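Local coordinates for 5'-nucleotidase SURE (Aquifex aeolicus, PDB 2WQK) that hydrolyses nucleoside 5'-monophosphates to nucleoside and phosphate with the help of a divalent metal ion, as a member of the SurE nucleotidase family, at the interface of chains A and B. Residues are numbered along the deposited sequence; one frame, centred on the assembly and turned at random. Chains: chain A/B, 5'-nucleotidase SURE.

Two separate regions of the A–B interface are described. Contact 1 lies about 27 Å from contact 3 and 31 Å from contact 2, measured between the centres of their C-alpha atoms; there strand 186-193 of chain B meets helix 69-80 of chain A, and strand 199-206 packs on the loop carrying A:Leu46 and A:Phe48. Contacts 2 and 3 are about 4 Å apart and share A:Val177, A:Pro230 and B:Ile244, forming one continuous docking site for the C-terminal 3-10 helix 238-248 of chain B. Two-fold symmetry repeats every contact with the chains exchanged, suggesting, though not proving, a dimer with exchanged segments within the deposited four-copy assembly.

Contact 1: the interface of chains A and B. Residues chain A 46, 48, 74, 78; chain B 183, 187, 203.
B:Glu187, on strand 186-193, pushes its carboxylate between A:His74 and A:Arg78, one turn apart on helix 69-80, forming a polar clasp between the two subunits in the two-fold interface. Its CG stands anti to the backbone N (chi1 -178°) and the chain stays extended, carrying the acid across to the helix. There OE1 is gripped by two donors. A:His74 ND1 gives it a nearly straight hydrogen bond of 2.6 Å, with OE1 lying in the imidazole plane and using its syn lone pair; ND1 also lies 3.0 Å from OE2, a longer, secondary approach. A:Arg78 NE adds a salt-bridging, more bent hydrogen bond of 2.7 Å on the anti lone pair of the same OE1, which lies tilted out of the guanidinium plane; that plane stands almost perpendicular (87°) to the carboxylate. The nearby arginine would probably favour an ionised carboxylate. An alanine in place of B:Glu187 would probably leave A:His74 ND1 and A:Arg78 NE without their shared acceptor and free the arginine end to turn. Around this polar core A:Leu46 acts as an apolar spacer. Its CD2 sits over the centre of the A:His74 ring, 3.6 Å above the plane, and also lies over the rim of the B:Arg183 guanidinium, while CD1 faces B:Ile203 CD1. B:Ile203, from strand 199-206, packs its CG2 on A:Phe48 CE2 at 3.8 Å, and its carbonyl O approaches A:Phe48 CD2 at 3.5 Å.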
loop_
_atom_site.group_PDB
_atom_site.type_symbol
_atom_site.label_atom_id
_atom_site.label_comp_id
_atom_site.label_asym_id
_atom_site.label_seq_id
_atom_site.Cartn_x
_atom_site.Cartn_y
_atom_site.Cartn_z
ATOM N N LEU A 46 -3.258 15.771 1.904
ATOM C CA LEU A 46 -4.352 16.173 1.018
ATOM C C LEU A 46 -4.053 15.649 -0.414
ATOM O O LEU A 46 -2.882 15.708 -0.893
ATOM C CB LEU A 46 -4.501 17.702 1.127
ATOM C CG LEU A 46 -5.703 18.510 0.688
ATOM C CD1 LEU A 46 -7.006 17.915 1.175
ATOM C CD2 LEU A 46 -5.485 19.958 1.175
ATOM N N PHE A 48 -4.174 15.749 -4.251
ATOM C CA PHE A 48 -4.301 16.741 -5.310
ATOM C C PHE A 48 -4.222 16.099 -6.683
ATOM O O PHE A 48 -4.610 16.724 -7.664
ATOM C CB PHE A 48 -3.180 17.792 -5.191
ATOM C CG PHE A 48 -3.505 18.862 -4.201
ATOM C CD1 PHE A 48 -2.873 18.915 -2.971
ATOM C CD2 PHE A 48 -4.502 19.773 -4.475
ATOM C CE1 PHE A 48 -3.218 19.901 -2.033
ATOM C CE2 PHE A 48 -4.864 20.740 -3.552
ATOM C CZ PHE A 48 -4.228 20.810 -2.327
ATOM N N HIS A 74 -11.671 18.795 3.798
ATOM C CA HIS A 74 -11.776 19.717 2.691
ATOM C C HIS A 74 -13.024 19.478 1.829
ATOM O O HIS A 74 -13.723 20.472 1.439
ATOM C CB HIS A 74 -10.477 19.729 1.865
ATOM C CG HIS A 74 -9.350 20.435 2.569
ATOM N ND1 HIS A 74 -8.822 21.625 2.118
ATOM C CD2 HIS A 74 -8.660 20.127 3.691
ATOM C CE1 HIS A 74 -7.872 22.029 2.951
ATOM N NE2 HIS A 74 -7.745 21.135 3.913
ATOM N N ARG A 78 -16.062 22.182 1.555
ATOM C CA ARG A 78 -16.340 22.805 0.264
ATOM C C ARG A 78 -17.543 22.222 -0.430
ATOM O O ARG A 78 -18.262 22.963 -1.094
ATOM C CB ARG A 78 -15.115 22.751 -0.658
ATOM C CG ARG A 78 -13.985 23.511 -0.078
ATOM C CD ARG A 78 -12.849 23.841 -1.066
ATOM N NE ARG A 78 -11.812 24.486 -0.287
ATOM C CZ ARG A 78 -11.715 25.791 -0.073
ATOM N NH1 ARG A 78 -12.582 26.644 -0.622
ATOM N NH2 ARG A 78 -10.717 26.236 0.690
ATOM N N ARG B 183 -0.693 28.008 2.600
ATOM C CA ARG B 183 -0.632 27.407 1.269
ATOM C C ARG B 183 -0.761 28.449 0.162
ATOM O O ARG B 183 -1.721 29.188 0.098
ATOM C CB ARG B 183 -1.713 26.344 1.104
ATOM C CG ARG B 183 -1.351 25.049 1.807
ATOM C CD ARG B 183 -2.546 24.205 2.067
ATOM N NE ARG B 183 -2.133 22.921 2.619
ATOM C CZ ARG B 183 -2.889 22.142 3.395
ATOM N NH1 ARG B 183 -4.105 22.533 3.737
ATOM N NH2 ARG B 183 -2.399 21.009 3.874
ATOM N N GLU B 187 -7.765 26.737 -3.570
ATOM C CA GLU B 187 -8.311 25.406 -3.686
ATOM C C GLU B 187 -9.667 25.473 -4.371
ATOM O O GLU B 187 -10.520 26.251 -3.973
ATOM C CB GLU B 187 -8.432 24.807 -2.302
ATOM C CG GLU B 187 -8.939 23.415 -2.246
ATOM C CD GLU B 187 -8.735 22.813 -0.858
ATOM O OE1 GLU B 187 -9.613 22.934 -0.018
ATOM O OE2 GLU B 187 -7.662 22.252 -0.609
ATOM N N ILE B 203 -9.887 17.687 -6.138
ATOM C CA ILE B 203 -9.432 18.879 -5.440
ATOM C C ILE B 203 -8.249 19.447 -6.221
ATOM O O ILE B 203 -7.218 18.771 -6.425
ATOM C CB ILE B 203 -9.000 18.579 -4.000
ATOM C CG1 ILE B 203 -10.103 17.832 -3.227
ATOM C CG2 ILE B 203 -8.578 19.874 -3.307
ATOM C CD1 ILE B 203 -9.655 17.340 -1.819
#

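Contact 2: the interface of chains A and B. Residues chain A 176-179, 230; chain B 241, 244-245, 248.
A:Val177 and B:Glu248 meet through a straight hydrogen bond: the backbone N of A:Val177 donates to OE2 of the carboxylate at 2.9 Å, on the lone pair facing away from the other oxygen. The same OE2 is linked through a water to A:Val177 O, which lies 2.8 Å from that water, so one carboxylate oxygen serves both the amide N and the carbonyl of a single residue. The valine side chain is held between helix residues. With CG1 anti to the backbone N (chi1 172°), that methyl faces B:Met241 CG and B:Lys245 NZ, while CG2 lies 3.5 Å from B:Ile244 O. B:Lys245 lies across the valine, its folded chain laying CE 3.9 Å from A:Val177 CB, and NZ turns back to a weak hydrogen bond with B:Met241 O.

Beside the valine, the extended B:Met241 chain carries CE to the backbone of A:Thr178, 3.3 Å from its carbonyl O, and on toward A:Arg179 CA. A:Pro230 packs its CG on B:Met241 CG at 3.9 Å and also touches B:Ile244 CD1. Farther out, A:Lys176 NZ, 5.2 Å from B:Glu248 OE2, may add a mild attraction. The site thus joins the end of strand 174-177 and strand 225-232 of one subunit to the C-terminal 3-10 helix 238-248 of the other.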
loop_
_atom_site.group_PDB
_atom_site.type_symbol
_atom_site.label_atom_id
_atom_site.label_comp_id
_atom_site.label_asym_id
_atom_site.label_seq_id
_atom_site.Cartn_x
_atom_site.Cartn_y
_atom_site.Cartn_z
ATOM N N LYS A 176 -7.300 17.858 32.523
ATOM C CA LYS A 176 -6.118 18.672 32.689
ATOM C C LYS A 176 -5.647 19.238 31.345
ATOM O O LYS A 176 -5.576 18.522 30.362
ATOM C CB LYS A 176 -4.979 17.830 33.274
ATOM C CG LYS A 176 -5.223 17.391 34.731
ATOM C CD LYS A 176 -4.104 16.522 35.232
ATOM C CE LYS A 176 -2.846 17.309 35.495
ATOM N NZ LYS A 176 -3.002 18.448 36.463
ATOM N N VAL A 177 -5.294 20.504 31.384
ATOM C CA VAL A 177 -4.553 21.153 30.305
ATOM C C VAL A 177 -3.090 20.699 30.431
ATOM O O VAL A 177 -2.500 20.789 31.507
ATOM C CB VAL A 177 -4.668 22.679 30.386
ATOM C CG1 VAL A 177 -3.717 23.377 29.372
ATOM C CG2 VAL A 177 -6.130 23.103 30.225
ATOM N N THR A 178 -2.519 20.210 29.330
ATOM C CA THR A 178 -1.230 19.526 29.330
ATOM C C THR A 178 -0.334 20.068 28.184
ATOM O O THR A 178 -0.815 20.708 27.237
ATOM C CB THR A 178 -1.419 18.018 29.092
ATOM O OG1 THR A 178 -2.082 17.828 27.850
ATOM C CG2 THR A 178 -2.219 17.353 30.245
ATOM N N ARG A 179 0.971 19.843 28.332
ATOM C CA ARG A 179 1.903 20.008 27.221
ATOM C C ARG A 179 2.175 18.687 26.513
ATOM O O ARG A 179 2.008 17.614 27.074
ATOM C CB ARG A 179 3.234 20.620 27.711
ATOM C CG ARG A 179 4.071 19.756 28.635
ATOM C CD ARG A 179 5.380 20.423 29.002
ATOM N NE ARG A 179 6.228 19.523 29.798
ATOM C CZ ARG A 179 6.164 19.380 31.092
ATOM N NH1 ARG A 179 5.250 20.042 31.780
ATOM N NH2 ARG A 179 7.017 18.521 31.697
ATOM N N PRO A 230 -3.058 22.312 23.905
ATOM C CA PRO A 230 -3.226 23.310 22.846
ATOM C C PRO A 230 -1.974 23.230 21.960
ATOM O O PRO A 230 -0.837 23.385 22.448
ATOM C CB PRO A 230 -3.278 24.642 23.592
ATOM C CG PRO A 230 -2.446 24.419 24.816
ATOM C CD PRO A 230 -2.500 22.920 25.139
ATOM N N MET B 241 -2.262 28.413 27.283
ATOM C CA MET B 241 -2.803 27.427 28.238
ATOM C C MET B 241 -3.785 28.059 29.204
ATOM O O MET B 241 -4.844 27.485 29.495
ATOM C CB MET B 241 -1.663 26.719 28.967
ATOM C CG MET B 241 -0.891 25.788 28.086
ATOM S SD MET B 241 0.470 25.056 29.013
ATOM C CE MET B 241 0.592 23.499 28.165
ATOM N N ILE B 244 -7.460 28.165 28.118
ATOM C CA ILE B 244 -8.283 26.957 28.038
ATOM C C ILE B 244 -8.409 26.246 29.389
ATOM O O ILE B 244 -8.934 25.133 29.455
ATOM C CB ILE B 244 -7.850 26.020 26.913
ATOM C CG1 ILE B 244 -6.403 25.575 27.104
ATOM C CG2 ILE B 244 -8.068 26.710 25.525
ATOM C CD1 ILE B 244 -6.063 24.340 26.305
ATOM N N LYS B 245 -7.983 26.920 30.472
ATOM C CA LYS B 245 -8.095 26.310 31.806
ATOM C C LYS B 245 -9.563 26.173 32.234
ATOM O O LYS B 245 -9.868 25.374 33.133
ATOM C CB LYS B 245 -7.296 27.095 32.838
ATOM C CG LYS B 245 -5.802 26.869 32.760
ATOM C CD LYS B 245 -5.379 25.498 33.309
ATOM C CE LYS B 245 -3.875 25.292 33.201
ATOM N NZ LYS B 245 -3.314 25.953 31.977
ATOM N N GLU B 248 -10.882 22.652 32.715
ATOM C CA GLU B 248 -10.565 21.917 33.938
ATOM C C GLU B 248 -11.685 22.076 34.989
ATOM O O GLU B 248 -11.686 21.331 35.989
ATOM C CB GLU B 248 -9.270 22.422 34.543
ATOM C CG GLU B 248 -8.076 22.305 33.618
ATOM C CD GLU B 248 -6.748 22.467 34.334
ATOM O OE1 GLU B 248 -6.740 23.034 35.457
ATOM O OE2 GLU B 248 -5.691 22.045 33.805
HETATM O O HOH W 1 -2.813 21.605 34.205
#

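Contact 3: the interface of chains A and B. Residues chain A 155, 160, 177, 228, 230; chain B 240, 244, 247.
With CG1 of B:Ile244 held between its backbone N and carbonyl carbon (chi1 60°), the branch carrying CD1 points into chain A, and CG2, lying anti to the carbonyl carbon, is turned toward A:Pro155. CG2 meets A:Pro155 CD at 3.5 Å, tighter than usual for two carbons, the isoleucine meeting the proline ring broadside. The isoleucine and A:Leu160 side chains run past each other in opposite directions, bringing CD1 to 3.9 Å from A:Leu160 CD2; the same methyl also reaches A:Pro230 and A:Val177. B:Ile244 is therefore wedged among residues of the loop at A:Pro155 and of strands 158-165, 174-177 and 225-232, in a patch of apolar contacts by which the C-terminal helix docks on the partner subunit.

Four residues earlier in 3-10 helix 238-248, B:Val240 lies against A:Pro155, its CB 3.6 Å from the ring CG. Its CG2 rests against both that ring and A:Pro230 CB (3.9 Å). Toward the other end of the helix, B:Leu247 and A:Leu160 reach toward each other tip to tip. B:Leu247 also crosses A:Val228 at about a right angle, with its CD1 3.9 Å from A:Val228 CG1.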
loop_
_atom_site.group_PDB
_atom_site.type_symbol
_atom_site.label_atom_id
_atom_site.label_comp_id
_atom_site.label_asym_id
_atom_site.label_seq_id
_atom_site.Cartn_x
_atom_site.Cartn_y
_atom_site.Cartn_z
ATOM N N PRO A 155 -8.316 29.718 21.716
ATOM C CA PRO A 155 -7.460 30.872 21.536
ATOM C C PRO A 155 -6.694 30.862 20.221
ATOM O O PRO A 155 -6.792 29.932 19.417
ATOM C CB PRO A 155 -6.484 30.815 22.721
ATOM C CG PRO A 155 -6.605 29.438 23.311
ATOM C CD PRO A 155 -7.848 28.800 22.775
ATOM N N LEU A 160 -6.955 21.872 19.465
ATOM C CA LEU A 160 -6.817 21.045 20.654
ATOM C C LEU A 160 -6.602 19.571 20.316
ATOM O O LEU A 160 -7.285 19.016 19.482
ATOM C CB LEU A 160 -8.053 21.184 21.559
ATOM C CG LEU A 160 -8.396 22.607 21.980
ATOM C CD1 LEU A 160 -9.674 22.568 22.872
ATOM C CD2 LEU A 160 -7.257 23.327 22.689
ATOM N N VAL A 177 -5.294 20.504 31.384
ATOM C CA VAL A 177 -4.553 21.153 30.305
ATOM C C VAL A 177 -3.090 20.699 30.431
ATOM O O VAL A 177 -2.500 20.789 31.507
ATOM C CB VAL A 177 -4.668 22.679 30.386
ATOM C CG1 VAL A 177 -3.717 23.377 29.372
ATOM C CG2 VAL A 177 -6.130 23.103 30.225
ATOM N N VAL A 228 -5.784 17.632 27.629
ATOM C CA VAL A 228 -6.093 18.572 26.541
ATOM C C VAL A 228 -4.844 19.428 26.308
ATOM O O VAL A 228 -4.481 20.220 27.157
ATOM C CB VAL A 228 -7.291 19.486 26.871
ATOM C CG1 VAL A 228 -7.559 20.422 25.698
ATOM C CG2 VAL A 228 -8.567 18.684 27.294
ATOM N N PRO A 230 -3.058 22.312 23.905
ATOM C CA PRO A 230 -3.226 23.310 22.846
ATOM C C PRO A 230 -1.974 23.230 21.960
ATOM O O PRO A 230 -0.837 23.385 22.448
ATOM C CB PRO A 230 -3.278 24.642 23.592
ATOM C CG PRO A 230 -2.446 24.419 24.816
ATOM C CD PRO A 230 -2.500 22.920 25.139
ATOM N N VAL B 240 -1.044 30.159 25.487
ATOM C CA VAL B 240 -2.496 30.137 25.546
ATOM C C VAL B 240 -3.099 29.131 26.534
ATOM O O VAL B 240 -4.344 29.041 26.658
ATOM C CB VAL B 240 -3.122 29.908 24.167
ATOM C CG1 VAL B 240 -2.590 30.915 23.134
ATOM C CG2 VAL B 240 -2.955 28.480 23.694
ATOM N N ILE B 244 -7.460 28.165 28.118
ATOM C CA ILE B 244 -8.283 26.957 28.038
ATOM C C ILE B 244 -8.409 26.246 29.389
ATOM O O ILE B 244 -8.934 25.133 29.455
ATOM C CB ILE B 244 -7.850 26.020 26.913
ATOM C CG1 ILE B 244 -6.403 25.575 27.104
ATOM C CG2 ILE B 244 -8.068 26.710 25.525
ATOM C CD1 ILE B 244 -6.063 24.340 26.305
ATOM N N LEU B 247 -11.547 24.451 30.778
ATOM C CA LEU B 247 -11.876 23.058 30.542
ATOM C C LEU B 247 -11.650 22.162 31.752
ATOM O O LEU B 247 -12.169 21.056 31.807
ATOM C CB LEU B 247 -11.097 22.513 29.332
ATOM C CG LEU B 247 -11.513 23.113 27.986
ATOM C CD1 LEU B 247 -10.535 22.682 26.885
ATOM C CD2 LEU B 247 -12.932 22.702 27.592
#